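Local structure of exodeoxyribonuclease III (5J8N) at residues I33-T39 against S69-S75; P79-G85 against F97-E103; L146-V152 against L221-S227. The protein is an exonuclease III homologue that binds magnesium and probably cuts DNA at abasic sites and trims double-stranded DNA from its 3' ends. The protein carries 3 engineered substitutions. All blocks are in the same frame, centred on the assembly; numbering follows the deposited sequence. Where two conformers were deposited one is given.

Interaction 1 of 3, residues I33-T39 against S69-S75; sequences IVCVQET and SGVGTFS. With MG (magnesium ion), chain B.
Strands 33-37 and 71-75 run antiparallel, their axes at 169° and 4.6 Å at closest approach, in one of the two sheets of the DNase I-like sandwich. Ile33 lies opposite Ser75 in a non-hydrogen-bonded pair, CA to CA 4.4 Å. Val34 pairs with Phe74 through Val34 N to Phe74 O at 2.9 Å and Phe74 N to Val34 O at 2.8 Å; Val34 is t and Phe74 m, and their CB atoms lie 4.1 Å apart on the face covered by helix 22-27. Cys35, facing the other sheet, puts SG 3.6 Å from Thr73 OG1, whose hydrogen-bond partner is Asn109. Val36 N reaches Gly72 O at 2.8 Å and Gly72 N returns to Val36 O at 3.0 Å. Gln37, opposite Val71, sends NE2 to Asn109 and Ser8. The strand breaks at Glu38 (59/64°), whose extended side chain (t, t) reaches the magnesium site, shared with Asn12 and four waters: Glu38 OE1 binds MG at 2.0 Å, while Glu38 OE2 accepts from metal-bound water 2 and from water 1, both at 2.6 Å, and water 1 accepts from Ser69 N at 2.9 Å. Thr39 N then bonds Gly70 O at 3.1 Å. Gly70, at 91/139°, has to be glycine: a CB would be jammed against the preceding carbonyl O and would clash with Thr39 OG1.

Interaction 2 of 3, residues P79-G85 against F97-E103; sequences PIKLEKG and FLRTDYE
A salt-bridge network lies across this antiparallel pair at the edge of one sheet of the DNase I-like sandwich, its strands, 81-84 and 97-101, joined by a loop containing helix 89-92. Extended Arg99 (t, t, t) grips m-rotamer Asp101 twice, NE to OD1 at 2.7 Å and NH2 to OD2 at 2.9 Å, while its NH1 also bonds Tyr135 of helix 119-141. On the neighbouring strand Lys81 NZ meets Glu83 OE2 at a very short 2.4 Å. Between the two pairs, Glu83 OE1 stands 3.7 Å from Arg99 NH1, a long salt bridge well out of the guanidinium plane; Glu83 and Lys81 CD lie over one face of that group. The two strand axes lie at 172°, 4.8 Å apart at closest approach, with Glu83 opposite Arg99: Glu83 N to Arg99 O is 2.9 Å and Arg99 N to Glu83 O 2.8 Å. Farther along, Asp101 N reaches Lys81 O at 2.9 Å and Ile80 N reaches Asp101 O at 2.8 Å. On the opposite face, Leu82 and Leu98 share the t, p rotamer and bring their CD1 atoms to 3.7 Å, beside Thr100. Pro79 rests against Tyr102, Pro79 CG lying 4.0 Å from Tyr102 CE1.

Interaction 3 of 3, residues L146-V152 against L221-S227; sequences LVICGDV and LDYVFVS
Leu221 O accepts Val152 N at 2.8 Å. Asp222 (m) faces Asp151 (t) in a non-hydrogen-bonded pair, CA to CA 4.4 Å. Asp151 OD1 and Asp222 OD1 sit 4.0 Å apart, like charges held close. Asp222 OD2 is bonded to Ser204 and His248, Asp151 OD2 to Asn10. Asp151 is predicted to be the proton donor/acceptor and a magnesium ligand, though it does not bind the ion here; Asp222 is predicted to be important for activity. Tyr223 N bonds Gly150 O at 3.0 Å, and Gly150 N bonds Tyr223 O at 3.1 Å, where a backbone bend calls for glycine. Strands 146-149 and 222-227, antiparallel at 170° with axes 4.5 Å apart at closest, are central in the second sheet of the DNase I-like sandwich. Val224 CG1 packs 3.6 Å from Val147 CG1, on the face meeting strand 251-256 of the other sheet. Phe225 (m) pairs with Ile148, Phe225 N to Ile148 O at 2.8 Å and Ile148 N to Phe225 O at 2.9 Å; Val152 CG2 touches Phe225 CE2 at 3.6 Å. Ser227 N donates to Leu146 O at 3.0 Å, while Ser227 OG accepts Leu146 N at 2.9 Å and also hydrogen-bonds Asn229.

How the interactions relate
Interactions 1 and 3 are buried pairs from opposite sheets of the sandwich, their centres about 13 Å apart, and they meet across the interface: Cys35 SG lies 3.5 Å from Cys149 SG. Both strand pairs run out to the active-site end, where Glu38 reaches the bound magnesium and where Asp151, predicted to be catalytic, and Asp222, predicted to be important for activity, lie. Interaction 2 shares a sheet with interaction 3 but lies at its outer edge, where charged side chains form a network on one face. Its other face covers strand 71-75 of interaction 1: Leu98 CB packs 3.5 Å from Val71 CG2, and Tyr102 OH probably hydrogen-bonds Ser75 OG at 2.8 Å. Interactions 2 and 3 do not touch.

Interaction 1 of 3, residues I33-T39 against S69-S75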
loop_
_atom_site.group_PDB
_atom_site.type_symbol
_atom_site.label_atom_id
_atom_site.label_comp_id
_atom_site.label_asym_id
_atom_site.label_seq_id
_atom_site.Cartn_x
_atom_site.Cartn_y
_atom_site.Cartn_z
ATOM N N ILE A 33 8.155 -5.263 9.293
ATOM C CA ILE A 33 8.070 -4.118 8.405
ATOM C C ILE A 33 6.735 -3.501 8.546
ATOM O O ILE A 33 5.719 -4.208 8.561
ATOM C CB ILE A 33 8.327 -4.547 6.939
ATOM C CG1 ILE A 33 9.687 -5.240 6.793
ATOM C CG2 ILE A 33 8.198 -3.318 6.005
ATOM C CD1 ILE A 33 9.907 -5.827 5.362
ATOM N N VAL A 34 6.713 -2.175 8.721
ATOM C CA VAL A 34 5.440 -1.411 8.809
ATOM C C VAL A 34 5.525 -0.329 7.721
ATOM O O VAL A 34 6.418 0.532 7.772
ATOM C CB VAL A 34 5.301 -0.749 10.187
ATOM C CG1 VAL A 34 4.013 0.122 10.255
ATOM C CG2 VAL A 34 5.297 -1.798 11.315
ATOM N N CYS A 35 4.626 -0.418 6.779
ATOM C CA CYS A 35 4.535 0.569 5.687
ATOM C C CYS A 35 3.328 1.447 5.927
ATOM O O CYS A 35 2.222 0.922 6.174
ATOM C CB CYS A 35 4.412 -0.100 4.309
ATOM S SG CYS A 35 5.923 -0.967 3.828
ATOM N N VAL A 36 3.484 2.760 5.784
ATOM C CA VAL A 36 2.364 3.704 5.903
ATOM C C VAL A 36 2.246 4.478 4.603
ATOM O O VAL A 36 3.259 4.835 3.936
ATOM C CB VAL A 36 2.500 4.636 7.120
ATOM C CG1 VAL A 36 2.349 3.827 8.427
ATOM C CG2 VAL A 36 3.775 5.462 7.100
ATOM N N GLN A 37 1.005 4.745 4.217
ATOM C CA GLN A 37 0.703 5.627 3.074
ATOM C C GLN A 37 -0.138 6.796 3.511
ATOM O O GLN A 37 -0.925 6.762 4.470
ATOM C CB GLN A 37 0.003 4.888 1.935
ATOM C CG GLN A 37 0.802 3.666 1.477
ATOM C CD GLN A 37 0.424 2.430 2.256
ATOM O OE1 GLN A 37 -0.735 2.270 2.653
ATOM N NE2 GLN A 37 1.375 1.532 2.465
ATOM N N GLU A 38 0.018 7.859 2.734
ATOM C CA GLU A 38 -0.677 9.124 2.938
ATOM C C GLU A 38 -0.351 9.695 4.319
ATOM O O GLU A 38 -1.200 9.951 5.167
ATOM C CB GLU A 38 -2.194 9.060 2.711
ATOM C CG GLU A 38 -2.719 10.489 2.476
ATOM C CD GLU A 38 -4.163 10.589 2.260
ATOM O OE1 GLU A 38 -4.919 9.676 2.638
ATOM O OE2 GLU A 38 -4.594 11.657 1.781
ATOM N N THR A 39 0.925 10.007 4.489
ATOM C CA THR A 39 1.402 10.564 5.739
ATOM C C THR A 39 0.953 11.997 5.890
ATOM O O THR A 39 0.815 12.524 7.001
ATOM C CB THR A 39 2.941 10.527 5.844
ATOM O OG1 THR A 39 3.472 11.374 4.797
ATOM C CG2 THR A 39 3.441 9.080 5.686
ATOM N N SER A 69 -0.233 13.425 0.310
ATOM C CA SER A 69 0.427 12.195 -0.090
ATOM C C SER A 69 1.517 11.828 0.931
ATOM O O SER A 69 1.317 12.023 2.132
ATOM C CB SER A 69 0.932 12.388 -1.531
ATOM O OG SER A 69 1.518 11.173 -2.018
ATOM N N GLY A 70 2.654 11.291 0.508
ATOM C CA GLY A 70 3.748 10.884 1.397
ATOM C C GLY A 70 3.614 9.444 1.822
ATOM O O GLY A 70 2.511 8.930 2.105
ATOM N N VAL A 71 4.748 8.739 1.849
ATOM C CA VAL A 71 4.771 7.341 2.320
ATOM C C VAL A 71 6.003 7.094 3.182
ATOM O O VAL A 71 6.983 7.844 3.088
ATOM C CB VAL A 71 4.754 6.298 1.170
ATOM C CG1 VAL A 71 3.535 6.438 0.290
ATOM C CG2 VAL A 71 6.025 6.348 0.318
ATOM N N GLY A 72 5.945 6.071 4.044
ATOM C CA GLY A 72 7.118 5.748 4.857
ATOM C C GLY A 72 7.149 4.255 5.142
ATOM O O GLY A 72 6.111 3.567 5.126
ATOM N N THR A 73 8.352 3.780 5.401
ATOM C CA THR A 73 8.604 2.373 5.715
ATOM C C THR A 73 9.479 2.304 6.935
ATOM O O THR A 73 10.529 2.905 7.020
ATOM C CB THR A 73 9.310 1.685 4.542
ATOM O OG1 THR A 73 8.406 1.671 3.448
ATOM C CG2 THR A 73 9.729 0.241 4.875
ATOM N N PHE A 74 9.009 1.522 7.903
ATOM C CA PHE A 74 9.777 1.121 9.087
ATOM C C PHE A 74 10.194 -0.326 8.974
ATOM O O PHE A 74 9.378 -1.161 8.592
ATOM C CB PHE A 74 8.913 1.242 10.354
ATOM C CG PHE A 74 8.397 2.615 10.629
ATOM C CD1 PHE A 74 7.232 3.083 9.984
ATOM C CD2 PHE A 74 9.034 3.414 11.556
ATOM C CE1 PHE A 74 6.726 4.363 10.281
ATOM C CE2 PHE A 74 8.559 4.696 11.847
ATOM C CZ PHE A 74 7.389 5.143 11.198
ATOM N N SER A 75 11.428 -0.657 9.346
ATOM C CA SER A 75 11.816 -2.069 9.331
ATOM C C SER A 75 12.811 -2.331 10.415
ATOM O O SER A 75 13.711 -1.534 10.728
ATOM C CB SER A 75 12.352 -2.538 7.943
ATOM O OG SER A 75 13.425 -1.754 7.519
HETATM MG MG MG B . -6.963 9.487 2.575
HETATM O O HOH W 1 -3.153 13.348 0.341
HETATM O O HOH W 2 -7.157 11.356 1.714
HETATM O O HOH W 3 -8.945 9.204 2.401
HETATM O O HOH W 4 -6.885 7.634 3.539
HETATM O O HOH W 5 -6.584 8.562 0.675
#

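Interaction 2 of 3, residues P79-G85 against F97-E103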
loop_
_atom_site.group_PDB
_atom_site.type_symbol
_atom_site.label_atom_id
_atom_site.label_comp_id
_atom_site.label_asym_id
_atom_site.label_seq_id
_atom_site.Cartn_x
_atom_site.Cartn_y
_atom_site.Cartn_z
ATOM N N PRO A 79 17.613 -1.718 5.277
ATOM C CA PRO A 79 17.637 -2.012 3.849
ATOM C C PRO A 79 19.018 -1.981 3.259
ATOM O O PRO A 79 19.868 -1.210 3.707
ATOM C CB PRO A 79 16.851 -0.862 3.222
ATOM C CG PRO A 79 16.093 -0.219 4.328
ATOM C CD PRO A 79 16.839 -0.507 5.590
ATOM N N ILE A 80 19.239 -2.760 2.208
ATOM C CA ILE A 80 20.487 -2.668 1.464
ATOM C C ILE A 80 20.462 -1.624 0.351
ATOM O O ILE A 80 21.506 -1.311 -0.204
ATOM C CB ILE A 80 20.908 -4.038 0.856
ATOM C CG1 ILE A 80 19.886 -4.525 -0.149
ATOM C CG2 ILE A 80 20.995 -5.108 1.955
ATOM C CD1 ILE A 80 20.286 -5.938 -0.719
ATOM N N LYS A 81 19.287 -1.092 0.041
ATOM C CA LYS A 81 19.119 -0.015 -0.974
ATOM C C LYS A 81 17.832 0.702 -0.651
ATOM O O LYS A 81 16.839 0.091 -0.229
ATOM C CB LYS A 81 19.062 -0.607 -2.397
ATOM C CG LYS A 81 19.126 0.415 -3.519
ATOM C CD LYS A 81 19.247 -0.272 -4.921
ATOM C CE LYS A 81 20.339 0.423 -5.734
ATOM N NZ LYS A 81 20.103 1.906 -5.866
ATOM N N LEU A 82 17.879 2.010 -0.871
ATOM C CA LEU A 82 16.771 2.906 -0.600
ATOM C C LEU A 82 16.604 3.787 -1.842
ATOM O O LEU A 82 17.591 4.441 -2.234
ATOM C CB LEU A 82 17.082 3.768 0.653
ATOM C CG LEU A 82 16.142 4.955 0.887
ATOM C CD1 LEU A 82 14.759 4.449 1.282
ATOM C CD2 LEU A 82 16.790 5.760 1.993
ATOM N N GLU A 83 15.395 3.823 -2.417
ATOM C CA GLU A 83 15.148 4.734 -3.530
ATOM C C GLU A 83 13.798 5.378 -3.373
ATOM O O GLU A 83 12.782 4.690 -3.151
ATOM C CB GLU A 83 15.238 4.015 -4.895
ATOM C CG GLU A 83 16.591 3.410 -5.106
ATOM C CD GLU A 83 16.800 2.878 -6.509
ATOM O OE1 GLU A 83 15.871 2.954 -7.322
ATOM O OE2 GLU A 83 17.910 2.401 -6.795
ATOM N N LYS A 84 13.837 6.699 -3.417
ATOM C CA LYS A 84 12.633 7.485 -3.289
ATOM C C LYS A 84 12.255 7.851 -4.699
ATOM O O LYS A 84 12.945 8.635 -5.360
ATOM C CB LYS A 84 12.874 8.697 -2.389
ATOM C CG LYS A 84 13.191 8.279 -0.958
ATOM C CD LYS A 84 13.673 9.432 -0.106
ATOM C CE LYS A 84 13.903 8.983 1.338
ATOM N NZ LYS A 84 14.303 10.103 2.256
ATOM N N GLY A 85 11.230 7.170 -5.194
ATOM C CA GLY A 85 10.610 7.511 -6.443
ATOM C C GLY A 85 11.025 6.491 -7.489
ATOM O O GLY A 85 12.030 5.741 -7.352
ATOM N N PHE A 97 5.982 6.895 -3.637
ATOM C CA PHE A 97 6.683 5.664 -3.966
ATOM C C PHE A 97 7.965 5.599 -3.190
ATOM O O PHE A 97 8.818 6.485 -3.283
ATOM C CB PHE A 97 6.950 5.648 -5.471
ATOM C CG PHE A 97 7.645 4.436 -5.981
ATOM C CD1 PHE A 97 9.008 4.300 -5.861
ATOM C CD2 PHE A 97 6.899 3.439 -6.644
ATOM C CE1 PHE A 97 9.678 3.137 -6.431
ATOM C CE2 PHE A 97 7.549 2.319 -7.205
ATOM C CZ PHE A 97 8.908 2.183 -7.046
ATOM N N LEU A 98 8.112 4.518 -2.452
ATOM C CA LEU A 98 9.347 4.300 -1.680
ATOM C C LEU A 98 9.812 2.864 -1.798
ATOM O O LEU A 98 9.069 1.926 -1.414
ATOM C CB LEU A 98 9.077 4.697 -0.209
ATOM C CG LEU A 98 10.227 4.484 0.749
ATOM C CD1 LEU A 98 11.318 5.366 0.365
ATOM C CD2 LEU A 98 9.768 4.802 2.197
ATOM N N ARG A 99 11.012 2.683 -2.324
ATOM C CA ARG A 99 11.640 1.372 -2.488
ATOM C C ARG A 99 12.670 1.135 -1.417
ATOM O O ARG A 99 13.582 1.956 -1.188
ATOM C CB ARG A 99 12.260 1.284 -3.874
ATOM C CG ARG A 99 13.135 0.056 -4.057
ATOM C CD ARG A 99 13.660 -0.018 -5.473
ATOM N NE ARG A 99 14.670 -1.079 -5.601
ATOM C CZ ARG A 99 15.337 -1.301 -6.697
ATOM N NH1 ARG A 99 15.098 -0.614 -7.779
ATOM N NH2 ARG A 99 16.269 -2.253 -6.692
ATOM N N THR A 100 12.573 -0.017 -0.761
ATOM C CA THR A 100 13.599 -0.484 0.165
ATOM C C THR A 100 13.920 -1.931 -0.194
ATOM O O THR A 100 13.014 -2.774 -0.177
ATOM C CB THR A 100 13.118 -0.385 1.647
ATOM O OG1 THR A 100 11.844 -1.022 1.753
ATOM C CG2 THR A 100 13.002 1.068 2.085
ATOM N N ASP A 101 15.177 -2.228 -0.479
ATOM C CA ASP A 101 15.587 -3.603 -0.820
ATOM C C ASP A 101 16.048 -4.277 0.433
ATOM O O ASP A 101 16.812 -3.680 1.213
ATOM C CB ASP A 101 16.715 -3.614 -1.856
ATOM C CG ASP A 101 16.285 -3.065 -3.206
ATOM O OD1 ASP A 101 15.151 -2.569 -3.356
ATOM O OD2 ASP A 101 17.087 -3.220 -4.129
ATOM N N TYR A 102 15.665 -5.548 0.582
ATOM C CA TYR A 102 16.222 -6.391 1.653
ATOM C C TYR A 102 16.970 -7.562 1.038
ATOM O O TYR A 102 16.975 -7.741 -0.201
ATOM C CB TYR A 102 15.107 -6.844 2.596
ATOM C CG TYR A 102 14.450 -5.653 3.222
ATOM C CD1 TYR A 102 15.031 -5.019 4.337
ATOM C CD2 TYR A 102 13.288 -5.107 2.680
ATOM C CE1 TYR A 102 14.469 -3.846 4.868
ATOM C CE2 TYR A 102 12.707 -3.952 3.215
ATOM C CZ TYR A 102 13.305 -3.339 4.316
ATOM O OH TYR A 102 12.777 -2.168 4.821
ATOM N N GLU A 103 17.654 -8.370 1.869
ATOM C CA GLU A 103 18.437 -9.449 1.290
ATOM C C GLU A 103 17.544 -10.393 0.500
ATOM O O GLU A 103 17.992 -10.899 -0.515
ATOM C CB GLU A 103 19.188 -10.256 2.367
ATOM C CG GLU A 103 20.228 -9.476 3.153
ATOM C CD GLU A 103 21.437 -9.088 2.328
ATOM O OE1 GLU A 103 21.534 -9.513 1.153
ATOM O OE2 GLU A 103 22.285 -8.331 2.853
#

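Interaction 3 of 3, residues L146-V152 against L221-S227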
loop_
_atom_site.group_PDB
_atom_site.type_symbol
_atom_site.label_atom_id
_atom_site.label_comp_id
_atom_site.label_asym_id
_atom_site.label_seq_id
_atom_site.Cartn_x
_atom_site.Cartn_y
_atom_site.Cartn_z
ATOM N N LEU A 146 9.701 -9.406 -5.867
ATOM C CA LEU A 146 9.028 -8.145 -5.589
ATOM C C LEU A 146 7.871 -8.303 -4.661
ATOM O O LEU A 146 6.984 -9.128 -4.896
ATOM C CB LEU A 146 8.496 -7.548 -6.898
ATOM C CG LEU A 146 9.640 -7.079 -7.795
ATOM C CD1 LEU A 146 9.223 -7.044 -9.251
ATOM C CD2 LEU A 146 10.120 -5.715 -7.345
ATOM N N VAL A 147 7.821 -7.449 -3.638
ATOM C CA VAL A 147 6.674 -7.315 -2.758
ATOM C C VAL A 147 6.212 -5.881 -2.962
ATOM O O VAL A 147 7.026 -4.951 -2.821
ATOM C CB VAL A 147 7.057 -7.554 -1.287
ATOM C CG1 VAL A 147 5.854 -7.329 -0.376
ATOM C CG2 VAL A 147 7.567 -8.920 -1.131
ATOM N N ILE A 148 4.945 -5.682 -3.301
ATOM C CA ILE A 148 4.401 -4.358 -3.537
ATOM C C ILE A 148 3.227 -4.158 -2.635
ATOM O O ILE A 148 2.213 -4.853 -2.738
ATOM C CB ILE A 148 3.947 -4.181 -5.007
ATOM C CG1 ILE A 148 5.139 -4.470 -5.939
ATOM C CG2 ILE A 148 3.401 -2.775 -5.234
ATOM C CD1 ILE A 148 4.895 -5.672 -6.865
ATOM N N CYS A 149 3.332 -3.201 -1.727
ATOM C CA CYS A 149 2.170 -2.994 -0.831
ATOM C C CYS A 149 1.703 -1.565 -0.969
ATOM O O CYS A 149 2.483 -0.615 -1.205
ATOM C CB CYS A 149 2.520 -3.280 0.625
ATOM S SG CYS A 149 3.863 -2.306 1.353
ATOM N N GLY A 150 0.414 -1.400 -0.682
ATOM C CA GLY A 150 -0.091 -0.047 -0.521
ATOM C C GLY A 150 -1.512 0.064 -0.978
ATOM O O GLY A 150 -2.271 -0.915 -1.099
ATOM N N ASP A 151 -1.900 1.323 -1.163
ATOM C CA ASP A 151 -3.270 1.719 -1.459
ATOM C C ASP A 151 -3.356 1.905 -2.946
ATOM O O ASP A 151 -2.828 2.896 -3.480
ATOM C CB ASP A 151 -3.566 2.987 -0.681
ATOM C CG ASP A 151 -4.890 3.584 -0.971
ATOM O OD1 ASP A 151 -5.698 3.014 -1.720
ATOM O OD2 ASP A 151 -5.149 4.695 -0.418
ATOM N N VAL A 152 -3.994 0.942 -3.602
ATOM C CA VAL A 152 -4.122 0.957 -5.062
ATOM C C VAL A 152 -5.246 1.919 -5.461
ATOM O O VAL A 152 -5.335 2.322 -6.627
ATOM C CB VAL A 152 -4.385 -0.495 -5.513
ATOM C CG1 VAL A 152 -4.677 -0.598 -7.013
ATOM C CG2 VAL A 152 -3.175 -1.356 -5.133
ATOM N N LEU A 221 -9.265 -1.649 -1.115
ATOM C CA LEU A 221 -8.378 -0.742 -1.863
ATOM C C LEU A 221 -6.915 -1.007 -1.604
ATOM O O LEU A 221 -6.068 -0.479 -2.327
ATOM C CB LEU A 221 -8.656 0.721 -1.477
ATOM C CG LEU A 221 -10.127 1.148 -1.660
ATOM C CD1 LEU A 221 -10.282 2.606 -1.295
ATOM C CD2 LEU A 221 -10.550 0.946 -3.138
ATOM N N ASP A 222 -6.627 -1.772 -0.538
ATOM C CA ASP A 222 -5.246 -1.961 -0.075
ATOM C C ASP A 222 -4.869 -3.391 -0.291
ATOM O O ASP A 222 -5.640 -4.311 0.029
ATOM C CB ASP A 222 -5.145 -1.580 1.415
ATOM C CG ASP A 222 -5.575 -0.165 1.618
ATOM O OD1 ASP A 222 -4.742 0.749 1.389
ATOM O OD2 ASP A 222 -6.764 0.053 1.933
ATOM N N TYR A 223 -3.643 -3.610 -0.791
ATOM C CA TYR A 223 -3.209 -4.925 -1.256
ATOM C C TYR A 223 -1.740 -5.147 -0.929
ATOM O O TYR A 223 -0.986 -4.176 -0.745
ATOM C CB TYR A 223 -3.348 -5.021 -2.779
ATOM C CG TYR A 223 -4.713 -4.793 -3.378
ATOM C CD1 TYR A 223 -5.244 -3.504 -3.495
ATOM C CD2 TYR A 223 -5.428 -5.861 -3.933
ATOM C CE1 TYR A 223 -6.484 -3.279 -4.079
ATOM C CE2 TYR A 223 -6.699 -5.657 -4.522
ATOM C CZ TYR A 223 -7.175 -4.345 -4.613
ATOM O OH TYR A 223 -8.384 -4.157 -5.254
ATOM N N VAL A 224 -1.353 -6.406 -0.902
ATOM C CA VAL A 224 0.076 -6.706 -1.038
ATOM C C VAL A 224 0.181 -7.667 -2.191
ATOM O O VAL A 224 -0.409 -8.759 -2.197
ATOM C CB VAL A 224 0.747 -7.280 0.234
ATOM C CG1 VAL A 224 2.248 -7.375 0.015
ATOM C CG2 VAL A 224 0.434 -6.418 1.476
ATOM N N PHE A 225 0.930 -7.291 -3.221
ATOM C CA PHE A 225 1.204 -8.128 -4.378
ATOM C C PHE A 225 2.578 -8.723 -4.282
ATOM O O PHE A 225 3.488 -8.107 -3.694
ATOM C CB PHE A 225 1.117 -7.325 -5.670
ATOM C CG PHE A 225 -0.164 -6.555 -5.819
ATOM C CD1 PHE A 225 -1.329 -7.202 -6.253
ATOM C CD2 PHE A 225 -0.196 -5.232 -5.515
ATOM C CE1 PHE A 225 -2.531 -6.468 -6.401
ATOM C CE2 PHE A 225 -1.385 -4.482 -5.659
ATOM C CZ PHE A 225 -2.560 -5.132 -6.082
ATOM N N VAL A 226 2.732 -9.911 -4.814
ATOM C CA VAL A 226 4.100 -10.500 -4.936
ATOM C C VAL A 226 4.306 -10.964 -6.346
ATOM O O VAL A 226 3.384 -11.419 -7.031
ATOM C CB VAL A 226 4.352 -11.649 -3.941
ATOM C CG1 VAL A 226 4.232 -11.122 -2.477
ATOM C CG2 VAL A 226 3.419 -12.864 -4.191
ATOM N N SER A 227 5.537 -10.855 -6.824
ATOM C CA SER A 227 5.886 -11.534 -8.068
ATOM C C SER A 227 5.737 -13.043 -7.880
ATOM O O SER A 227 5.880 -13.577 -6.771
ATOM C CB SER A 227 7.306 -11.176 -8.492
ATOM O OG SER A 227 8.200 -11.318 -7.383
#